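Local coordinates for HTH hxlR-type domain-containing protein (Enterococcus faecalis, PDB 1Z7U), which is of unknown function but, as a winged-helix protein of the HxlR family, probably binds DNA and regulates transcription, at residues S26-L31 / A88-L93; K36-L41 / V52-L57; E30-T35 / Y80-E85; G21-S26 / R43-I48. All coordinates share one frame; numbering follows the deposited sequence.

Interaction 1: S26-L31 / A88-L93; sequences SLMDEL and ALYDAL
Met28, present as selenomethionine, reaches from helix 24-33 to Tyr90 on helix 84-110 and contributes the largest share of the contact. Its CG is anti to the backbone N and its SE continues the extended line, which carries the selenium to the far backbone: SE lies 3.8 Å from Tyr90 CA. The chain then bends at its last torsion (chi3 -81°), turning the methyl CE toward Leu89, whose CB is 4.2 Å from Met28 CE. On another flank of the selenium sits a branch of Leu93, with CD1 4.1 Å from Met28 SE. Tyr90 also holds its CG anti to the backbone N, and its ring points back at helix 24-33 edge first. Met28 CG meets that edge in the ring plane, 3.7 Å from Tyr90 CD1. Over segments 26-31 and 88-93 the axes come within 11.0 Å and cross at -113°, so the long helix that follows the wing of this winged-helix domain passes over helix 24-33 with side chains filling the gap. Asp29 comes to the same ring edge with its carboxylate turned 73° from the ring plane, OD1 3.6 Å from Tyr90 CE1. That oxygen takes its charge partner from across the dimer, in a salt bridge with Lys8 of the second subunit, which also packs on Tyr90. Phe32, one helical turn beyond Met28, stacks its ring on that of Tyr90.

Interaction 2: K36-L41 / V52-L57; sequences KRNGEL and VLTDRL
Leu41 packs on Leu53 and Leu57 in the apolar part of this contact between helix 38-44 and helix 50-63, the two helices of the helix-turn-helix; the second is the recognition helix in winged-helix proteins. Leu53 turns both branches to its partner, CD1 and CD2 each lying 4.1 Å from Leu41 CB. Further along, Leu41 and Leu57 meet tip to tip, with Leu41 CD1 4.2 Å from Leu57 CD1. The mixed contacts belong to Asn38. With its CG anti to the backbone N, its amide crosses Leu53 obliquely, where ND2 is 3.5 Å from Leu53 CD2, and skirts the methyl of Thr54. Two polar bonds stay local: the backbone N of Arg37, at the N-cap, gives a hydrogen bond of 2.9 Å to Glu40 OE1, and Thr54 OG1 bonds to Gln50 O within helix 50-63. Asn38 OD1, met by Gln50 NE2, instead ties the two helices together. Leucine packing thus fills the interface, while the directional Asn38-Gln50 bond fixes its edge.

Interaction 3: E30-T35 / Y80-E85; sequences ELFQGT and YTLTPE
Leu31 and Leu82 join the end of helix 24-33 to strand 77-82, the second strand of the wing hairpin in this winged-helix fold. The tight part lies around Leu31. Its CB rests 3.9 Å from Leu82 CG, while its CD2 crosses to the strand backbone and lies 3.6 Å from Tyr80 O and also against Tyr80 CB. Leu82 brings its branches to the helix: CD1 comes to 3.9 Å from Phe32 CA and touches CB of the same residue. Leu31, Tyr80 and Leu82 are buried here, with Val66 of the neighbouring strand packing on Leu31 and Tyr80; Phe32 lies at the exposed margin. The other half is more open to solvent and made of small polar and backbone groups. Gly34 ends the helix with a positive phi of 151°, at backbone angles that favour glycine; the chain then runs to Thr35 beside the strand. Here Thr35 CA makes a C-H...O contact with Tyr80 O at 3.4 Å, just before Lys36 pairs with Tyr80 through the backbone. Thr81 holds its CG2 anti to its carbonyl carbon, and that methyl lies 3.6 Å from Thr35 OG1, a hydroxyl that hydrogen-bonds to Glu79. Between helix end and strand a single water donates to Leu31 O at 2.9 Å and accepts from Leu82 N at the same 2.9 Å.

Interaction 4: G21-S26 / R43-I48; sequences GKWKLS and RALDGI
Trp23 holds its indole CG anti to its own carbonyl carbon, beside the backbone N (chi1 -65°), and Ile48 sets CG1 anti to its backbone N (chi1 -159°), with CD1 extending the chain further. The isoleucine is thereby laid across one face of the indole, the two side chains running past each other in opposite directions: Ile48 CB is close to Trp23 CZ2 and CE2, CG1 is 3.8 Å from Trp23 CE2, and CD1 is 3.5 Å from Trp23 CG. The CD1 methyl makes a CH-pi contact over the five-membered ring, 3.7 Å from Ile48 CD1 to the centroid and 17° off the ring normal. Trp23 is the N-cap of helix 24-33, and its partners belong to the turn between helices 38-44 and 50-63 of the helix-turn-helix. There Leu45 to Ile48 form a type II beta turn, with Gly47 in its third place, where a positive phi suits glycine. The six-membered ring reaches to that turn with its rim: Trp23 CH2 approaches Asp46 O at 3.3 Å, the oxygen lying at the ring edge near its plane, and Leu45 CB is 3.9 Å from Trp23 CZ3. One helical turn on, Ser26 offers its CB rather than its hydroxyl, 3.7 Å from Leu45 CD2. Val52 of helix 50-63 also packs on the indole, and Leu53 on Ile48.

In the fold
Helix 24-33 serves interactions 1, 3 and 4, meeting in turn the long helix 84-110, the wing strand 77-82 and the turn after helix 38-44; interaction 2 instead pairs the two helices of the helix-turn-helix with each other. Interactions 1 and 2 are buried and largely apolar, but interaction 1 borders the second subunit, whereas no other chain touches interaction 2. Interactions 3 and 4 are partly buried, the former mixing leucine packing with a bridging water, the latter dominated by an aromatic face. Their edges merge: Leu27 packs on Leu53, and Lys36 hydrogen-bonds to Glu30 O through NZ and to Tyr80 N through its carbonyl.

Interaction 1: S26-L31 / A88-L93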
loop_
_atom_site.group_PDB
_atom_site.type_symbol
_atom_site.label_atom_id
_atom_site.label_comp_id
_atom_site.label_asym_id
_atom_site.label_seq_id
_atom_site.Cartn_x
_atom_site.Cartn_y
_atom_site.Cartn_z
ATOM N N SER A 26 -12.912 -5.304 -4.206
ATOM C CA SER A 26 -14.374 -5.228 -4.022
ATOM C C SER A 26 -14.892 -6.253 -3.014
ATOM O O SER A 26 -15.728 -5.929 -2.179
ATOM C CB SER A 26 -15.107 -5.405 -5.348
ATOM O OG SER A 26 -14.852 -4.307 -6.197
ATOM N N LEU A 27 -14.397 -7.481 -3.114
ATOM C CA LEU A 27 -14.724 -8.550 -2.168
ATOM C C LEU A 27 -14.419 -8.165 -0.734
ATOM O O LEU A 27 -15.249 -8.355 0.156
ATOM C CB LEU A 27 -13.954 -9.817 -2.523
ATOM C CG LEU A 27 -14.696 -11.048 -3.050
ATOM C CD1 LEU A 27 -16.104 -10.754 -3.496
ATOM C CD2 LEU A 27 -13.914 -11.707 -4.171
HETATM N N MSE A 28 -13.215 -7.635 -0.525
HETATM C CA MSE A 28 -12.773 -7.153 0.769
HETATM C C MSE A 28 -13.663 -6.022 1.315
HETATM O O MSE A 28 -13.976 -6.011 2.515
HETATM C CB MSE A 28 -11.304 -6.723 0.687
HETATM C CG MSE A 28 -10.782 -6.024 1.923
HETATM SE SE MSE A 28 -8.830 -5.780 1.908
HETATM C CE MSE A 28 -8.307 -7.628 2.503
ATOM N N ASP A 29 -14.051 -5.085 0.440
ATOM C CA ASP A 29 -14.990 -4.010 0.792
ATOM C C ASP A 29 -16.320 -4.579 1.295
ATOM O O ASP A 29 -16.861 -4.108 2.292
ATOM C CB ASP A 29 -15.262 -3.089 -0.400
ATOM C CG ASP A 29 -14.225 -1.976 -0.558
ATOM O OD1 ASP A 29 -13.456 -1.700 0.378
ATOM O OD2 ASP A 29 -14.184 -1.363 -1.648
ATOM N N GLU A 30 -16.828 -5.601 0.608
ATOM C CA GLU A 30 -18.089 -6.253 0.999
ATOM C C GLU A 30 -17.969 -6.972 2.328
ATOM O O GLU A 30 -18.858 -6.888 3.157
ATOM C CB GLU A 30 -18.566 -7.240 -0.070
ATOM C CG GLU A 30 -19.054 -6.589 -1.354
ATOM C CD GLU A 30 -20.214 -5.628 -1.123
ATOM O OE1 GLU A 30 -21.075 -5.941 -0.267
ATOM O OE2 GLU A 30 -20.258 -4.564 -1.790
ATOM N N LEU A 31 -16.859 -7.669 2.532
ATOM C CA LEU A 31 -16.644 -8.402 3.777
ATOM C C LEU A 31 -16.350 -7.493 4.958
ATOM O O LEU A 31 -16.684 -7.820 6.101
ATOM C CB LEU A 31 -15.546 -9.458 3.607
ATOM C CG LEU A 31 -15.829 -10.534 2.557
ATOM C CD1 LEU A 31 -14.697 -11.549 2.488
ATOM C CD2 LEU A 31 -17.157 -11.236 2.812
ATOM N N ALA A 88 -6.474 -6.099 9.015
ATOM C CA ALA A 88 -5.238 -5.329 9.033
ATOM C C ALA A 88 -4.859 -4.826 7.632
ATOM O O ALA A 88 -4.444 -3.682 7.495
ATOM C CB ALA A 88 -4.084 -6.129 9.663
ATOM N N LEU A 89 -5.025 -5.669 6.602
ATOM C CA LEU A 89 -4.712 -5.264 5.219
ATOM C C LEU A 89 -5.729 -4.249 4.709
ATOM O O LEU A 89 -5.374 -3.276 4.034
ATOM C CB LEU A 89 -4.634 -6.465 4.280
ATOM C CG LEU A 89 -4.160 -6.231 2.827
ATOM C CD1 LEU A 89 -2.816 -5.496 2.721
ATOM C CD2 LEU A 89 -4.053 -7.575 2.136
ATOM N N TYR A 90 -6.997 -4.463 5.058
ATOM C CA TYR A 90 -8.023 -3.475 4.778
ATOM C C TYR A 90 -7.613 -2.085 5.269
ATOM O O TYR A 90 -7.742 -1.117 4.534
ATOM C CB TYR A 90 -9.379 -3.882 5.367
ATOM C CG TYR A 90 -10.444 -2.850 5.087
ATOM C CD1 TYR A 90 -11.256 -2.950 3.972
ATOM C CD2 TYR A 90 -10.602 -1.742 5.924
ATOM C CE1 TYR A 90 -12.217 -1.979 3.700
ATOM C CE2 TYR A 90 -11.544 -0.779 5.662
ATOM C CZ TYR A 90 -12.358 -0.910 4.554
ATOM O OH TYR A 90 -13.317 0.051 4.300
ATOM N N ASP A 91 -7.124 -2.000 6.506
ATOM C CA ASP A 91 -6.661 -0.743 7.117
ATOM C C ASP A 91 -5.449 -0.111 6.429
ATOM O O ASP A 91 -5.401 1.110 6.265
ATOM C CB ASP A 91 -6.320 -0.963 8.592
ATOM C CG ASP A 91 -7.557 -1.161 9.470
ATOM O OD1 ASP A 91 -8.705 -0.914 9.010
ATOM O OD2 ASP A 91 -7.363 -1.549 10.651
ATOM N N ALA A 92 -4.469 -0.937 6.055
ATOM C CA ALA A 92 -3.290 -0.480 5.294
ATOM C C ALA A 92 -3.699 0.071 3.937
ATOM O O ALA A 92 -3.196 1.106 3.507
ATOM C CB ALA A 92 -2.267 -1.618 5.117
ATOM N N LEU A 93 -4.607 -0.629 3.262
ATOM C CA LEU A 93 -5.123 -0.164 1.970
ATOM C C LEU A 93 -5.956 1.115 2.069
ATOM O O LEU A 93 -5.893 1.964 1.165
ATOM C CB LEU A 93 -5.897 -1.271 1.250
ATOM C CG LEU A 93 -5.088 -2.489 0.773
ATOM C CD1 LEU A 93 -5.996 -3.486 0.062
ATOM C CD2 LEU A 93 -3.935 -2.098 -0.131
#

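Interaction 2: K36-L41 / V52-L57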
loop_
_atom_site.group_PDB
_atom_site.type_symbol
_atom_site.label_atom_id
_atom_site.label_comp_id
_atom_site.label_asym_id
_atom_site.label_seq_id
_atom_site.Cartn_x
_atom_site.Cartn_y
_atom_site.Cartn_z
ATOM N N LYS A 36 -20.843 -12.313 5.106
ATOM C CA LYS A 36 -21.583 -12.400 3.851
ATOM C C LYS A 36 -21.732 -13.832 3.370
ATOM O O LYS A 36 -20.830 -14.652 3.540
ATOM C CB LYS A 36 -20.903 -11.594 2.733
ATOM C CG LYS A 36 -20.901 -10.084 2.888
ATOM C CD LYS A 36 -22.244 -9.454 2.543
ATOM C CE LYS A 36 -22.249 -7.960 2.881
ATOM N NZ LYS A 36 -21.712 -7.672 4.245
ATOM N N ARG A 37 -22.882 -14.119 2.762
ATOM C CA ARG A 37 -23.117 -15.393 2.101
ATOM C C ARG A 37 -22.833 -15.221 0.615
ATOM O O ARG A 37 -22.826 -14.102 0.095
ATOM C CB ARG A 37 -24.553 -15.905 2.329
ATOM C CG ARG A 37 -25.107 -15.675 3.747
ATOM C CD ARG A 37 -26.069 -16.773 4.226
ATOM N NE ARG A 37 -27.323 -16.844 3.469
ATOM C CZ ARG A 37 -27.819 -17.957 2.922
ATOM N NH1 ARG A 37 -28.969 -17.917 2.253
ATOM N NH2 ARG A 37 -27.177 -19.114 3.049
ATOM N N ASN A 38 -22.598 -16.341 -0.057
ATOM C CA ASN A 38 -22.287 -16.359 -1.479
ATOM C C ASN A 38 -23.265 -15.544 -2.340
ATOM O O ASN A 38 -22.853 -14.720 -3.166
ATOM C CB ASN A 38 -22.202 -17.821 -1.928
ATOM C CG ASN A 38 -21.898 -17.965 -3.383
ATOM O OD1 ASN A 38 -22.804 -17.933 -4.229
ATOM N ND2 ASN A 38 -20.617 -18.147 -3.695
ATOM N N GLY A 39 -24.560 -15.751 -2.108
ATOM C CA GLY A 39 -25.610 -15.061 -2.854
ATOM C C GLY A 39 -25.605 -13.556 -2.689
ATOM O O GLY A 39 -25.830 -12.827 -3.659
ATOM N N GLU A 40 -25.361 -13.088 -1.465
ATOM C CA GLU A 40 -25.185 -11.649 -1.204
ATOM C C GLU A 40 -24.054 -11.032 -2.034
ATOM O O GLU A 40 -24.211 -9.947 -2.599
ATOM C CB GLU A 40 -24.928 -11.394 0.281
ATOM C CG GLU A 40 -25.847 -12.181 1.195
ATOM C CD GLU A 40 -25.793 -11.705 2.620
ATOM O OE1 GLU A 40 -25.091 -12.332 3.443
ATOM O OE2 GLU A 40 -26.459 -10.693 2.912
ATOM N N LEU A 41 -22.920 -11.731 -2.098
ATOM C CA LEU A 41 -21.768 -11.310 -2.897
ATOM C C LEU A 41 -22.067 -11.354 -4.390
ATOM O O LEU A 41 -21.649 -10.465 -5.133
ATOM C CB LEU A 41 -20.550 -12.174 -2.579
ATOM C CG LEU A 41 -20.072 -12.175 -1.127
ATOM C CD1 LEU A 41 -19.044 -13.268 -0.889
ATOM C CD2 LEU A 41 -19.527 -10.798 -0.741
ATOM N N VAL A 52 -15.807 -17.190 -11.093
ATOM C CA VAL A 52 -14.864 -16.139 -10.682
ATOM C C VAL A 52 -14.922 -15.876 -9.166
ATOM O O VAL A 52 -13.887 -15.854 -8.506
ATOM C CB VAL A 52 -15.016 -14.852 -11.541
ATOM C CG1 VAL A 52 -14.170 -13.714 -10.994
ATOM C CG2 VAL A 52 -14.617 -15.145 -12.983
ATOM N N LEU A 53 -16.128 -15.752 -8.613
ATOM C CA LEU A 53 -16.315 -15.544 -7.171
ATOM C C LEU A 53 -15.650 -16.596 -6.283
ATOM O O LEU A 53 -14.843 -16.247 -5.412
ATOM C CB LEU A 53 -17.798 -15.406 -6.821
ATOM C CG LEU A 53 -18.204 -15.141 -5.365
ATOM C CD1 LEU A 53 -17.585 -13.848 -4.795
ATOM C CD2 LEU A 53 -19.709 -15.104 -5.256
ATOM N N THR A 54 -15.982 -17.874 -6.483
ATOM C CA THR A 54 -15.399 -18.928 -5.645
ATOM C C THR A 54 -13.875 -18.966 -5.799
ATOM O O THR A 54 -13.153 -19.151 -4.808
ATOM C CB THR A 54 -16.019 -20.339 -5.897
ATOM O OG1 THR A 54 -15.937 -20.668 -7.289
ATOM C CG2 THR A 54 -17.470 -20.379 -5.468
ATOM N N ASP A 55 -13.399 -18.767 -7.024
ATOM C CA ASP A 55 -11.957 -18.688 -7.299
ATOM C C ASP A 55 -11.272 -17.625 -6.432
ATOM O O ASP A 55 -10.301 -17.917 -5.742
ATOM C CB ASP A 55 -11.696 -18.415 -8.791
ATOM C CG ASP A 55 -10.204 -18.365 -9.131
ATOM O OD1 ASP A 55 -9.557 -19.439 -9.177
ATOM O OD2 ASP A 55 -9.678 -17.251 -9.369
ATOM N N ARG A 56 -11.800 -16.402 -6.469
ATOM C CA ARG A 56 -11.332 -15.302 -5.626
ATOM C C ARG A 56 -11.315 -15.648 -4.156
ATOM O O ARG A 56 -10.300 -15.447 -3.485
ATOM C CB ARG A 56 -12.201 -14.071 -5.836
ATOM C CG ARG A 56 -11.580 -12.997 -6.712
ATOM C CD ARG A 56 -11.635 -13.351 -8.186
ATOM N NE ARG A 56 -10.618 -14.329 -8.533
ATOM C CZ ARG A 56 -9.373 -14.019 -8.878
ATOM N NH1 ARG A 56 -8.980 -12.745 -8.927
ATOM N NH2 ARG A 56 -8.521 -14.989 -9.179
ATOM N N LEU A 57 -12.430 -16.181 -3.656
ATOM C CA LEU A 57 -12.569 -16.495 -2.226
ATOM C C LEU A 57 -11.633 -17.615 -1.783
ATOM O O LEU A 57 -11.159 -17.632 -0.648
ATOM C CB LEU A 57 -14.019 -16.837 -1.877
ATOM C CG LEU A 57 -15.074 -15.727 -2.014
ATOM C CD1 LEU A 57 -16.481 -16.340 -2.103
ATOM C CD2 LEU A 57 -14.982 -14.723 -0.872
#

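Interaction 3: E30-T35 / Y80-E85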
loop_
_atom_site.group_PDB
_atom_site.type_symbol
_atom_site.label_atom_id
_atom_site.label_comp_id
_atom_site.label_asym_id
_atom_site.label_seq_id
_atom_site.Cartn_x
_atom_site.Cartn_y
_atom_site.Cartn_z
ATOM N N GLU A 30 -16.828 -5.601 0.608
ATOM C CA GLU A 30 -18.089 -6.253 0.999
ATOM C C GLU A 30 -17.969 -6.972 2.328
ATOM O O GLU A 30 -18.858 -6.888 3.157
ATOM C CB GLU A 30 -18.566 -7.240 -0.070
ATOM C CG GLU A 30 -19.054 -6.589 -1.354
ATOM C CD GLU A 30 -20.214 -5.628 -1.123
ATOM O OE1 GLU A 30 -21.075 -5.941 -0.267
ATOM O OE2 GLU A 30 -20.258 -4.564 -1.790
ATOM N N LEU A 31 -16.859 -7.669 2.532
ATOM C CA LEU A 31 -16.644 -8.402 3.777
ATOM C C LEU A 31 -16.350 -7.493 4.958
ATOM O O LEU A 31 -16.684 -7.820 6.101
ATOM C CB LEU A 31 -15.546 -9.458 3.607
ATOM C CG LEU A 31 -15.829 -10.534 2.557
ATOM C CD1 LEU A 31 -14.697 -11.549 2.488
ATOM C CD2 LEU A 31 -17.157 -11.236 2.812
ATOM N N PHE A 32 -15.715 -6.355 4.694
ATOM C CA PHE A 32 -15.488 -5.377 5.756
ATOM C C PHE A 32 -16.802 -4.875 6.382
ATOM O O PHE A 32 -16.861 -4.659 7.591
ATOM C CB PHE A 32 -14.631 -4.200 5.285
ATOM C CG PHE A 32 -14.365 -3.187 6.364
ATOM C CD1 PHE A 32 -13.359 -3.392 7.286
ATOM C CD2 PHE A 32 -15.140 -2.040 6.461
ATOM C CE1 PHE A 32 -13.112 -2.460 8.291
ATOM C CE2 PHE A 32 -14.915 -1.107 7.450
ATOM C CZ PHE A 32 -13.896 -1.317 8.376
ATOM N N GLN A 33 -17.853 -4.661 5.597
ATOM C CA GLN A 33 -19.113 -4.215 6.215
ATOM C C GLN A 33 -19.732 -5.263 7.158
ATOM O O GLN A 33 -20.519 -4.924 8.047
ATOM C CB GLN A 33 -20.133 -3.687 5.189
ATOM C CG GLN A 33 -20.351 -4.521 3.938
ATOM C CD GLN A 33 -21.206 -3.806 2.889
ATOM O OE1 GLN A 33 -21.553 -2.632 3.041
ATOM N NE2 GLN A 33 -21.540 -4.517 1.813
ATOM N N GLY A 34 -19.332 -6.522 6.984
ATOM C CA GLY A 34 -19.936 -7.627 7.730
ATOM C C GLY A 34 -19.944 -8.975 7.027
ATOM O O GLY A 34 -19.721 -9.068 5.812
ATOM N N THR A 35 -20.220 -10.021 7.809
ATOM C CA THR A 35 -20.328 -11.393 7.310
ATOM C C THR A 35 -21.241 -11.503 6.080
ATOM O O THR A 35 -22.272 -10.839 6.003
ATOM C CB THR A 35 -20.794 -12.342 8.430
ATOM O OG1 THR A 35 -20.624 -13.696 8.001
ATOM C CG2 THR A 35 -22.278 -12.089 8.835
ATOM N N TYR A 80 -18.798 -15.994 4.948
ATOM C CA TYR A 80 -17.465 -15.433 4.689
ATOM C C TYR A 80 -17.220 -14.152 5.497
ATOM O O TYR A 80 -18.075 -13.277 5.580
ATOM C CB TYR A 80 -17.284 -15.161 3.209
ATOM C CG TYR A 80 -17.385 -16.400 2.343
ATOM C CD1 TYR A 80 -16.276 -17.204 2.134
ATOM C CD2 TYR A 80 -18.589 -16.763 1.728
ATOM C CE1 TYR A 80 -16.345 -18.326 1.341
ATOM C CE2 TYR A 80 -18.673 -17.903 0.934
ATOM C CZ TYR A 80 -17.540 -18.682 0.749
ATOM O OH TYR A 80 -17.564 -19.812 -0.046
ATOM N N THR A 81 -16.045 -14.066 6.104
ATOM C CA THR A 81 -15.620 -12.883 6.845
ATOM C C THR A 81 -14.145 -12.580 6.542
ATOM O O THR A 81 -13.449 -13.413 5.942
ATOM C CB THR A 81 -15.758 -13.096 8.366
ATOM O OG1 THR A 81 -15.322 -14.412 8.694
ATOM C CG2 THR A 81 -17.202 -12.918 8.826
ATOM N N LEU A 82 -13.681 -11.391 6.947
ATOM C CA LEU A 82 -12.254 -11.085 6.931
ATOM C C LEU A 82 -11.598 -11.675 8.177
ATOM O O LEU A 82 -12.169 -11.627 9.265
ATOM C CB LEU A 82 -11.998 -9.568 6.885
ATOM C CG LEU A 82 -12.367 -8.730 5.654
ATOM C CD1 LEU A 82 -12.045 -7.243 5.895
ATOM C CD2 LEU A 82 -11.692 -9.212 4.365
ATOM N N THR A 83 -10.394 -12.222 8.020
ATOM C CA THR A 83 -9.577 -12.614 9.171
ATOM C C THR A 83 -9.027 -11.366 9.877
ATOM O O THR A 83 -9.198 -10.255 9.367
ATOM C CB THR A 83 -8.393 -13.481 8.732
ATOM O OG1 THR A 83 -7.613 -12.753 7.783
ATOM C CG2 THR A 83 -8.868 -14.799 8.122
ATOM N N PRO A 84 -8.404 -11.527 11.066
ATOM C CA PRO A 84 -7.636 -10.415 11.647
ATOM C C PRO A 84 -6.600 -9.801 10.697
ATOM O O PRO A 84 -6.518 -8.581 10.603
ATOM C CB PRO A 84 -6.953 -11.058 12.858
ATOM C CG PRO A 84 -7.894 -12.156 13.262
ATOM C CD PRO A 84 -8.441 -12.697 11.972
ATOM N N GLU A 85 -5.838 -10.626 9.979
ATOM C CA GLU A 85 -4.924 -10.112 8.945
ATOM C C GLU A 85 -5.680 -9.483 7.778
ATOM O O GLU A 85 -5.185 -8.552 7.153
ATOM C CB GLU A 85 -3.964 -11.197 8.434
ATOM C CG GLU A 85 -2.987 -11.746 9.470
ATOM C CD GLU A 85 -2.069 -10.692 10.086
ATOM O OE1 GLU A 85 -1.826 -9.634 9.469
ATOM O OE2 GLU A 85 -1.563 -10.932 11.211
HETATM O O HOH W 1 -15.828 -9.734 8.051
#

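Interaction 4: G21-S26 / R43-I48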
loop_
_atom_site.group_PDB
_atom_site.type_symbol
_atom_site.label_atom_id
_atom_site.label_comp_id
_atom_site.label_asym_id
_atom_site.label_seq_id
_atom_site.Cartn_x
_atom_site.Cartn_y
_atom_site.Cartn_z
ATOM N N GLY A 21 -5.524 -8.937 -7.531
ATOM C CA GLY A 21 -6.322 -9.713 -8.480
ATOM C C GLY A 21 -7.732 -9.165 -8.657
ATOM O O GLY A 21 -8.280 -8.513 -7.758
ATOM N N LYS A 22 -8.318 -9.420 -9.827
ATOM C CA LYS A 22 -9.627 -8.873 -10.170
ATOM C C LYS A 22 -10.657 -9.222 -9.105
ATOM O O LYS A 22 -10.682 -10.354 -8.613
ATOM C CB LYS A 22 -10.081 -9.389 -11.532
ATOM C CG LYS A 22 -11.123 -8.485 -12.208
ATOM C CD LYS A 22 -11.839 -9.226 -13.338
ATOM C CE LYS A 22 -12.064 -8.336 -14.547
ATOM N NZ LYS A 22 -10.856 -8.423 -15.445
ATOM N N TRP A 23 -11.480 -8.238 -8.739
ATOM C CA TRP A 23 -12.592 -8.405 -7.784
ATOM C C TRP A 23 -12.192 -8.399 -6.317
ATOM O O TRP A 23 -13.036 -8.150 -5.458
ATOM C CB TRP A 23 -13.437 -9.657 -8.081
ATOM C CG TRP A 23 -14.161 -9.598 -9.399
ATOM C CD1 TRP A 23 -13.859 -10.307 -10.530
ATOM C CD2 TRP A 23 -15.294 -8.784 -9.726
ATOM N NE1 TRP A 23 -14.734 -9.978 -11.547
ATOM C CE2 TRP A 23 -15.623 -9.044 -11.081
ATOM C CE3 TRP A 23 -16.063 -7.849 -9.010
ATOM C CZ2 TRP A 23 -16.699 -8.416 -11.734
ATOM C CZ3 TRP A 23 -17.136 -7.218 -9.662
ATOM C CH2 TRP A 23 -17.444 -7.515 -11.012
ATOM N N LYS A 24 -10.916 -8.642 -6.022
ATOM C CA LYS A 24 -10.500 -8.922 -4.643
ATOM C C LYS A 24 -10.697 -7.737 -3.728
ATOM O O LYS A 24 -11.161 -7.894 -2.600
ATOM C CB LYS A 24 -9.066 -9.454 -4.579
ATOM C CG LYS A 24 -8.935 -10.859 -5.130
ATOM C CD LYS A 24 -7.609 -11.442 -4.761
ATOM C CE LYS A 24 -7.462 -12.854 -5.299
ATOM N NZ LYS A 24 -6.146 -13.386 -4.864
ATOM N N LEU A 25 -10.361 -6.548 -4.219
ATOM C CA LEU A 25 -10.582 -5.322 -3.455
ATOM C C LEU A 25 -12.074 -5.098 -3.191
ATOM O O LEU A 25 -12.458 -4.770 -2.074
ATOM C CB LEU A 25 -9.942 -4.108 -4.149
ATOM C CG LEU A 25 -9.941 -2.801 -3.332
ATOM C CD1 LEU A 25 -8.952 -2.886 -2.193
ATOM C CD2 LEU A 25 -9.644 -1.594 -4.212
ATOM N N SER A 26 -12.912 -5.304 -4.206
ATOM C CA SER A 26 -14.374 -5.228 -4.022
ATOM C C SER A 26 -14.892 -6.253 -3.014
ATOM O O SER A 26 -15.728 -5.929 -2.179
ATOM C CB SER A 26 -15.107 -5.405 -5.348
ATOM O OG SER A 26 -14.852 -4.307 -6.197
ATOM N N ARG A 43 -24.988 -10.888 -5.680
ATOM C CA ARG A 43 -25.870 -9.743 -5.918
ATOM C C ARG A 43 -25.142 -8.397 -5.877
ATOM O O ARG A 43 -25.319 -7.562 -6.777
ATOM C CB ARG A 43 -27.072 -9.769 -4.967
ATOM C CG ARG A 43 -28.185 -10.689 -5.458
ATOM C CD ARG A 43 -29.332 -10.829 -4.466
ATOM N NE ARG A 43 -29.123 -11.939 -3.534
ATOM C CZ ARG A 43 -28.985 -11.813 -2.209
ATOM N NH1 ARG A 43 -28.796 -12.895 -1.460
ATOM N NH2 ARG A 43 -29.038 -10.615 -1.623
ATOM N N ALA A 44 -24.319 -8.202 -4.846
ATOM C CA ALA A 44 -23.594 -6.951 -4.629
ATOM C C ALA A 44 -22.552 -6.652 -5.709
ATOM O O ALA A 44 -22.304 -5.497 -6.034
ATOM C CB ALA A 44 -22.945 -6.953 -3.259
ATOM N N LEU A 45 -21.947 -7.694 -6.267
ATOM C CA LEU A 45 -20.877 -7.509 -7.231
ATOM C C LEU A 45 -21.383 -7.787 -8.633
ATOM O O LEU A 45 -21.459 -8.932 -9.068
ATOM C CB LEU A 45 -19.666 -8.377 -6.871
ATOM C CG LEU A 45 -19.092 -8.132 -5.468
ATOM C CD1 LEU A 45 -17.993 -9.106 -5.169
ATOM C CD2 LEU A 45 -18.584 -6.707 -5.335
ATOM N N ASP A 46 -21.729 -6.712 -9.329
ATOM C CA ASP A 46 -22.396 -6.797 -10.622
ATOM C C ASP A 46 -21.495 -7.326 -11.738
ATOM O O ASP A 46 -20.477 -6.713 -12.084
ATOM C CB ASP A 46 -22.974 -5.433 -11.012
ATOM C CG ASP A 46 -24.406 -5.534 -11.516
ATOM O OD1 ASP A 46 -24.625 -5.429 -12.751
ATOM O OD2 ASP A 46 -25.313 -5.736 -10.672
ATOM N N GLY A 47 -21.884 -8.466 -12.301
ATOM C CA GLY A 47 -21.186 -9.015 -13.455
ATOM C C GLY A 47 -20.142 -10.061 -13.127
ATOM O O GLY A 47 -19.470 -10.566 -14.031
ATOM N N ILE A 48 -19.982 -10.367 -11.840
ATOM C CA ILE A 48 -19.128 -11.469 -11.411
ATOM C C ILE A 48 -19.900 -12.775 -11.569
ATOM O O ILE A 48 -21.086 -12.857 -11.233
ATOM C CB ILE A 48 -18.618 -11.311 -9.938
ATOM C CG1 ILE A 48 -17.361 -12.167 -9.710
ATOM C CG2 ILE A 48 -19.714 -11.649 -8.932
ATOM C CD1 ILE A 48 -16.638 -11.905 -8.394
#